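Local coordinates for beta-mannosidase (Trichoderma harzianum, PDB 4CVU), which probably hydrolyses terminal beta-linked mannose residues from oligosaccharides, as a fungal glycoside hydrolase of family 2, at residues F382-P391 / N415-G425. Sequence-based numbering, arbitrary orientation.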
ATOM      1  N   PHE A 382     -20.627  -0.546 -43.120  1.00 40.12           N
ATOM      2  CA  PHE A 382     -21.092  -1.008 -41.827  1.00 40.18           C
ATOM      3  C   PHE A 382     -20.949   0.098 -40.783  1.00 39.70           C
ATOM      4  O   PHE A 382     -20.116   1.010 -40.955  1.00 39.83           O
ATOM      5  CB  PHE A 382     -20.321  -2.257 -41.396  1.00 39.83           C
ATOM      6  CG  PHE A 382     -18.862  -2.001 -41.172  1.00 40.29           C
ATOM      7  CD1 PHE A 382     -17.973  -2.069 -42.213  1.00 38.92           C
ATOM      8  CD2 PHE A 382     -18.398  -1.632 -39.906  1.00 38.13           C
ATOM      9  CE1 PHE A 382     -16.632  -1.804 -42.007  1.00 39.41           C
ATOM     10  CE2 PHE A 382     -17.059  -1.376 -39.695  1.00 38.55           C
ATOM     11  CZ  PHE A 382     -16.174  -1.453 -40.744  1.00 39.05           C
ATOM     12  N   TYR A 383     -21.745   0.018 -39.720  1.00 38.91           N
ATOM     13  CA  TYR A 383     -21.626   0.964 -38.612  1.00 38.11           C
ATOM     14  C   TYR A 383     -20.492   0.497 -37.680  1.00 37.58           C
ATOM     15  O   TYR A 383     -20.610  -0.581 -37.093  1.00 37.33           O
ATOM     16  CB  TYR A 383     -22.924   1.064 -37.795  1.00 38.72           C
ATOM     17  CG  TYR A 383     -22.936   2.339 -36.977  1.00 38.46           C
ATOM     18  CD1 TYR A 383     -22.303   2.403 -35.748  1.00 39.42           C
ATOM     19  CD2 TYR A 383     -23.511   3.496 -37.480  1.00 38.99           C
ATOM     20  CE1 TYR A 383     -22.256   3.580 -35.018  1.00 39.67           C
ATOM     21  CE2 TYR A 383     -23.471   4.677 -36.758  1.00 41.33           C
ATOM     22  CZ  TYR A 383     -22.831   4.717 -35.530  1.00 40.34           C
ATOM     23  OH  TYR A 383     -22.752   5.883 -34.797  1.00 40.79           O
ATOM     24  N   ALA A 384     -19.428   1.284 -37.552  1.00 35.73           N
ATOM     25  CA  ALA A 384     -18.308   0.895 -36.663  1.00 35.63           C
ATOM     26  C   ALA A 384     -18.669   1.197 -35.220  1.00 34.27           C
ATOM     27  O   ALA A 384     -19.290   2.220 -34.932  1.00 33.20           O
ATOM     28  CB  ALA A 384     -17.044   1.612 -37.061  1.00 35.73           C
ATOM     29  N   LYS A 385     -18.349   0.263 -34.325  1.00 32.86           N
ATOM     30  CA  LYS A 385     -18.708   0.405 -32.940  1.00 33.43           C
ATOM     31  C   LYS A 385     -17.477  -0.012 -32.145  1.00 33.59           C
ATOM     32  O   LYS A 385     -16.961  -1.077 -32.394  1.00 32.99           O
ATOM     33  CB  LYS A 385     -19.879  -0.508 -32.616  1.00 34.45           C
ATOM     34  CG  LYS A 385     -21.197  -0.181 -33.352  1.00 35.49           C
ATOM     35  CD  LYS A 385     -22.360  -1.093 -32.963  1.00 35.95           C
ATOM     36  CE  LYS A 385     -22.015  -2.563 -33.219  1.00 37.59           C
ATOM     37  NZ  LYS A 385     -23.142  -3.516 -33.045  1.00 37.37           N
ATOM     38  N   GLY A 386     -16.985   0.841 -31.266  1.00 33.35           N
ATOM     39  CA  GLY A 386     -15.879   0.445 -30.389  1.00 34.74           C
ATOM     40  C   GLY A 386     -15.294   1.621 -29.641  1.00 34.95           C
ATOM     41  O   GLY A 386     -16.059   2.472 -29.112  1.00 33.28           O
ATOM     42  N   ALA A 387     -13.954   1.631 -29.551  1.00 33.70           N
ATOM     43  CA  ALA A 387     -13.211   2.569 -28.667  1.00 33.94           C
ATOM     44  C   ALA A 387     -11.747   2.732 -29.078  1.00 32.22           C
ATOM     45  O   ALA A 387     -11.303   2.081 -30.024  1.00 33.43           O
ATOM     46  CB  ALA A 387     -13.291   2.131 -27.212  1.00 33.69           C
ATOM     47  N   ASN A 388     -11.017   3.602 -28.369  1.00 32.05           N
ATOM     48  CA  ASN A 388      -9.593   3.845 -28.624  1.00 32.08           C
ATOM     49  C   ASN A 388      -8.735   3.001 -27.672  1.00 31.58           C
ATOM     50  O   ASN A 388      -8.902   3.050 -26.479  1.00 31.49           O
ATOM     51  CB  ASN A 388      -9.276   5.290 -28.425  1.00 32.43           C
ATOM     52  CG  ASN A 388      -9.878   6.168 -29.544  1.00 32.72           C
ATOM     53  OD1 ASN A 388      -9.169   6.570 -30.483  1.00 33.55           O
ATOM     54  ND2 ASN A 388     -11.141   6.458 -29.453  1.00 32.78           N
ATOM     55  N   LEU A 389      -7.859   2.217 -28.229  1.00 31.57           N
ATOM     56  CA  LEU A 389      -6.941   1.368 -27.466  1.00 31.21           C
ATOM     57  C   LEU A 389      -5.656   2.141 -27.235  1.00 31.76           C
ATOM     58  O   LEU A 389      -4.983   2.558 -28.188  1.00 32.68           O
ATOM     59  CB  LEU A 389      -6.647   0.114 -28.262  1.00 31.98           C
ATOM     60  CG  LEU A 389      -5.601  -0.813 -27.627  1.00 32.03           C
ATOM     61  CD1 LEU A 389      -6.180  -1.408 -26.366  1.00 32.84           C
ATOM     62  CD2 LEU A 389      -5.207  -1.879 -28.631  1.00 33.13           C
ATOM     63  N   ILE A 390      -5.302   2.319 -25.972  1.00 30.88           N
ATOM     64  CA  ILE A 390      -4.032   2.915 -25.585  1.00 30.30           C
ATOM     65  C   ILE A 390      -3.137   1.787 -25.034  1.00 31.38           C
ATOM     66  O   ILE A 390      -3.620   0.676 -24.787  1.00 31.30           O
ATOM     67  CB  ILE A 390      -4.195   4.046 -24.554  1.00 30.15           C
ATOM     68  CG1 ILE A 390      -4.742   3.505 -23.241  1.00 29.84           C
ATOM     69  CG2 ILE A 390      -5.093   5.163 -25.111  1.00 30.92           C
ATOM     70  CD1 ILE A 390      -4.170   4.179 -22.022  1.00 30.92           C
ATOM     71  N   PRO A 391      -1.841   2.037 -24.896  1.00 32.38           N
ATOM     72  CA  PRO A 391      -0.995   0.934 -24.380  1.00 33.51           C
ATOM     73  C   PRO A 391      -1.492   0.461 -23.020  1.00 33.47           C
ATOM     74  O   PRO A 391      -1.703   1.277 -22.134  1.00 35.07           O
ATOM     75  CB  PRO A 391       0.382   1.569 -24.263  1.00 33.11           C
ATOM     76  CG  PRO A 391       0.336   2.722 -25.215  1.00 32.86           C
ATOM     77  CD  PRO A 391      -1.051   3.244 -25.204  1.00 31.75           C
ATOM     78  N   ASN A 415     -19.905  -5.576 -27.599  1.00 37.12           N
ATOM     79  CA  ASN A 415     -20.367  -5.579 -28.979  1.00 38.46           C
ATOM     80  C   ASN A 415     -19.521  -4.727 -29.939  1.00 37.97           C
ATOM     81  O   ASN A 415     -20.069  -4.173 -30.856  1.00 38.07           O
ATOM     82  CB  ASN A 415     -21.873  -5.147 -29.058  1.00 38.57           C
ATOM     83  CG  ASN A 415     -22.793  -6.091 -28.319  1.00 40.20           C
ATOM     84  OD1 ASN A 415     -22.810  -7.267 -28.572  1.00 39.78           O
ATOM     85  ND2 ASN A 415     -23.520  -5.581 -27.368  1.00 40.10           N
ATOM     86  N   PHE A 416     -18.203  -4.659 -29.723  1.00 34.38           N
ATOM     87  CA  PHE A 416     -17.307  -3.924 -30.594  1.00 34.95           C
ATOM     88  C   PHE A 416     -17.144  -4.625 -31.951  1.00 35.71           C
ATOM     89  O   PHE A 416     -17.304  -5.793 -32.047  1.00 36.02           O
ATOM     90  CB  PHE A 416     -15.897  -3.775 -29.965  1.00 34.09           C
ATOM     91  CG  PHE A 416     -15.769  -2.715 -28.919  1.00 33.37           C
ATOM     92  CD1 PHE A 416     -16.744  -2.491 -27.997  1.00 33.78           C
ATOM     93  CD2 PHE A 416     -14.634  -2.012 -28.820  1.00 32.58           C
ATOM     94  CE1 PHE A 416     -16.569  -1.567 -27.009  1.00 33.55           C
ATOM     95  CE2 PHE A 416     -14.463  -1.094 -27.850  1.00 32.35           C
ATOM     96  CZ  PHE A 416     -15.424  -0.878 -26.937  1.00 32.72           C
ATOM     97  N   ASN A 417     -16.856  -3.892 -33.006  1.00 34.23           N
ATOM     98  CA  ASN A 417     -16.271  -4.467 -34.203  1.00 33.93           C
ATOM     99  C   ASN A 417     -15.003  -3.757 -34.621  1.00 33.80           C
ATOM    100  O   ASN A 417     -14.371  -4.170 -35.594  1.00 34.31           O
ATOM    101  CB  ASN A 417     -17.280  -4.553 -35.351  1.00 34.70           C
ATOM    102  CG  ASN A 417     -17.903  -3.228 -35.663  1.00 34.06           C
ATOM    103  OD1 ASN A 417     -17.264  -2.214 -35.510  1.00 33.49           O
ATOM    104  ND2 ASN A 417     -19.186  -3.227 -35.992  1.00 35.65           N
ATOM    105  N   MET A 418     -14.572  -2.755 -33.839  1.00 32.56           N
ATOM    106  CA  MET A 418     -13.386  -1.969 -34.173  1.00 33.26           C
ATOM    107  C   MET A 418     -12.734  -1.384 -32.922  1.00 31.90           C
ATOM    108  O   MET A 418     -13.436  -1.021 -31.963  1.00 31.95           O
ATOM    109  CB  MET A 418     -13.772  -0.803 -35.130  1.00 32.99           C
ATOM    110  CG  MET A 418     -12.595  -0.007 -35.654  1.00 33.62           C
ATOM    111  SD  MET A 418     -13.116   1.297 -36.822  1.00 35.31           S
ATOM    112  CE  MET A 418     -13.146   0.407 -38.356  1.00 34.52           C
ATOM    113  N   LEU A 419     -11.394  -1.365 -32.937  1.00 32.72           N
ATOM    114  CA  LEU A 419     -10.579  -0.527 -32.090  1.00 32.56           C
ATOM    115  C   LEU A 419      -9.749   0.411 -32.944  1.00 34.25           C
ATOM    116  O   LEU A 419      -9.189   0.017 -33.992  1.00 36.42           O
ATOM    117  CB  LEU A 419      -9.633  -1.352 -31.170  1.00 32.52           C
ATOM    118  CG  LEU A 419     -10.278  -2.318 -30.197  1.00 31.56           C
ATOM    119  CD1 LEU A 419      -9.244  -3.261 -29.586  1.00 32.82           C
ATOM    120  CD2 LEU A 419     -11.005  -1.590 -29.101  1.00 32.10           C
ATOM    121  N   ARG A 420      -9.609   1.653 -32.485  1.00 33.62           N
ATOM    122  CA  ARG A 420      -8.601   2.525 -33.013  1.00 34.36           C
ATOM    123  C   ARG A 420      -7.349   2.395 -32.192  1.00 34.14           C
ATOM    124  O   ARG A 420      -7.371   2.729 -31.010  1.00 34.37           O
ATOM    125  CB  ARG A 420      -9.050   3.982 -32.984  1.00 33.12           C
ATOM    126  CG  ARG A 420      -7.892   4.936 -33.171  1.00 33.28           C
ATOM    127  CD  ARG A 420      -8.410   6.291 -33.599  1.00 32.67           C
ATOM    128  NE  ARG A 420      -7.339   7.280 -33.693  1.00 33.89           N
ATOM    129  CZ  ARG A 420      -7.216   8.385 -32.961  1.00 34.56           C
ATOM    130  NH1 ARG A 420      -8.077   8.705 -32.005  1.00 37.18           N
ATOM    131  NH2 ARG A 420      -6.201   9.192 -33.192  1.00 37.66           N
ATOM    132  N   VAL A 421      -6.276   1.928 -32.817  1.00 34.20           N
ATOM    133  CA  VAL A 421      -4.990   1.784 -32.169  1.00 35.14           C
ATOM    134  C   VAL A 421      -4.294   3.153 -32.220  1.00 34.79           C
ATOM    135  O   VAL A 421      -3.622   3.508 -33.182  1.00 35.39           O
ATOM    136  CB  VAL A 421      -4.123   0.670 -32.793  1.00 35.56           C
ATOM    137  CG1 VAL A 421      -2.870   0.435 -31.963  1.00 36.43           C
ATOM    138  CG2 VAL A 421      -4.900  -0.606 -32.895  1.00 35.26           C
ATOM    139  N   TRP A 422      -4.480   3.889 -31.131  1.00 35.20           N
ATOM    140  CA  TRP A 422      -4.126   5.275 -30.974  1.00 35.20           C
ATOM    141  C   TRP A 422      -2.628   5.543 -31.079  1.00 35.43           C
ATOM    142  O   TRP A 422      -1.829   4.789 -30.545  1.00 34.10           O
ATOM    143  CB  TRP A 422      -4.641   5.724 -29.587  1.00 35.47           C
ATOM    144  CG  TRP A 422      -4.212   7.118 -29.195  1.00 33.91           C
ATOM    145  CD1 TRP A 422      -4.826   8.287 -29.568  1.00 33.63           C
ATOM    146  CD2 TRP A 422      -3.101   7.484 -28.387  1.00 32.73           C
ATOM    147  NE1 TRP A 422      -4.173   9.360 -29.005  1.00 33.50           N
ATOM    148  CE2 TRP A 422      -3.101   8.893 -28.289  1.00 33.59           C
ATOM    149  CE3 TRP A 422      -2.078   6.763 -27.748  1.00 33.56           C
ATOM    150  CZ2 TRP A 422      -2.119   9.598 -27.577  1.00 33.39           C
ATOM    151  CZ3 TRP A 422      -1.120   7.452 -27.031  1.00 33.55           C
ATOM    152  CH2 TRP A 422      -1.136   8.857 -26.958  1.00 33.76           C
ATOM    153  N   SER A 423      -2.249   6.624 -31.757  1.00 35.40           N
ATOM    154  CA  SER A 423      -0.833   7.069 -31.764  1.00 35.29           C
ATOM    155  C   SER A 423      -0.679   8.221 -30.772  1.00 34.29           C
ATOM    156  O   SER A 423      -1.523   9.116 -30.763  1.00 34.85           O
ATOM    157  CB  SER A 423      -0.389   7.489 -33.183  1.00 35.21           C
ATOM    158  OG  SER A 423      -1.238   8.526 -33.727  1.00 36.76           O
ATOM    159  N   SER A 424       0.376   8.248 -29.947  1.00 34.35           N
ATOM    160  CA  SER A 424       1.486   7.320 -29.943  1.00 33.82           C
ATOM    161  C   SER A 424       1.770   6.788 -28.571  1.00 34.38           C
ATOM    162  O   SER A 424       2.148   7.534 -27.650  1.00 33.14           O
ATOM    163  CB  SER A 424       2.779   7.942 -30.511  1.00 35.56           C
ATOM    164  OG  SER A 424       3.954   7.145 -30.215  1.00 34.93           O
ATOM    165  N   GLY A 425       1.299   5.554 -28.457  1.00 37.81           N
ATOM    166  CA  GLY A 425       2.009   4.378 -27.965  1.00 38.68           C
ATOM    167  C   GLY A 425       2.853   3.818 -29.106  1.00 35.96           C
ATOM    168  O   GLY A 425       3.900   4.401 -29.460  1.00 34.21           O
TER
HETATM  169  O   HOH W   1     -21.761  -5.980 -33.216  1.00 37.77           O
HETATM  170  O   HOH W   2      -2.169   2.785 -28.723  1.00 42.15           O
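Arg420 N bonds to Ala387 O at 3.0 Å, and Leu389 N returns a bond to Arg420 O at 2.9 Å. Trp422 N continues the parallel pairing to Leu389 O. A water bridges Leu389 O and Trp422 O where the strands end.

At the other end the Asn417 side chain adds two bonds to the backbone of 382-391. Its OD1 accepts from Lys385 N at 3.0 Å. Tyr383 O lies close to the plane of the Asn417 amide, and ND2 bonds to it at 3.2 Å. CG sits between the backbone N and carbonyl carbon (chi1 55°), which turns the amide to the neighbouring strand. Lys385 O receives both Asn417 N and Met418 N, the latter at 3.3 Å and more bent.

Among side chains, Arg420 NH1 gives Asn388 OD1 a short but bent hydrogen bond of 2.8 Å, with OD1 tilted out of the guanidinium plane. The amide and guanidinium planes stand 87° apart. Arg420 also forms salt bridges to Glu446 and Glu594.

Ala387, Leu389, Leu419 and Val421 share the sheet face away from Asn388 and Arg420. Leu389 CD2 approaches Leu419 CD1 there, and Ala387 CB meets CE2 of the loop residue Phe416 at 3.5 Å.

The two segments hold neighbouring parallel strands, linked by helix 401-413 in a beta-alpha-beta unit, consistent with the family's TIM-barrel domain. The buried guanidinium is probably held in place by its two carboxylates and the Asn388 amide oxygen.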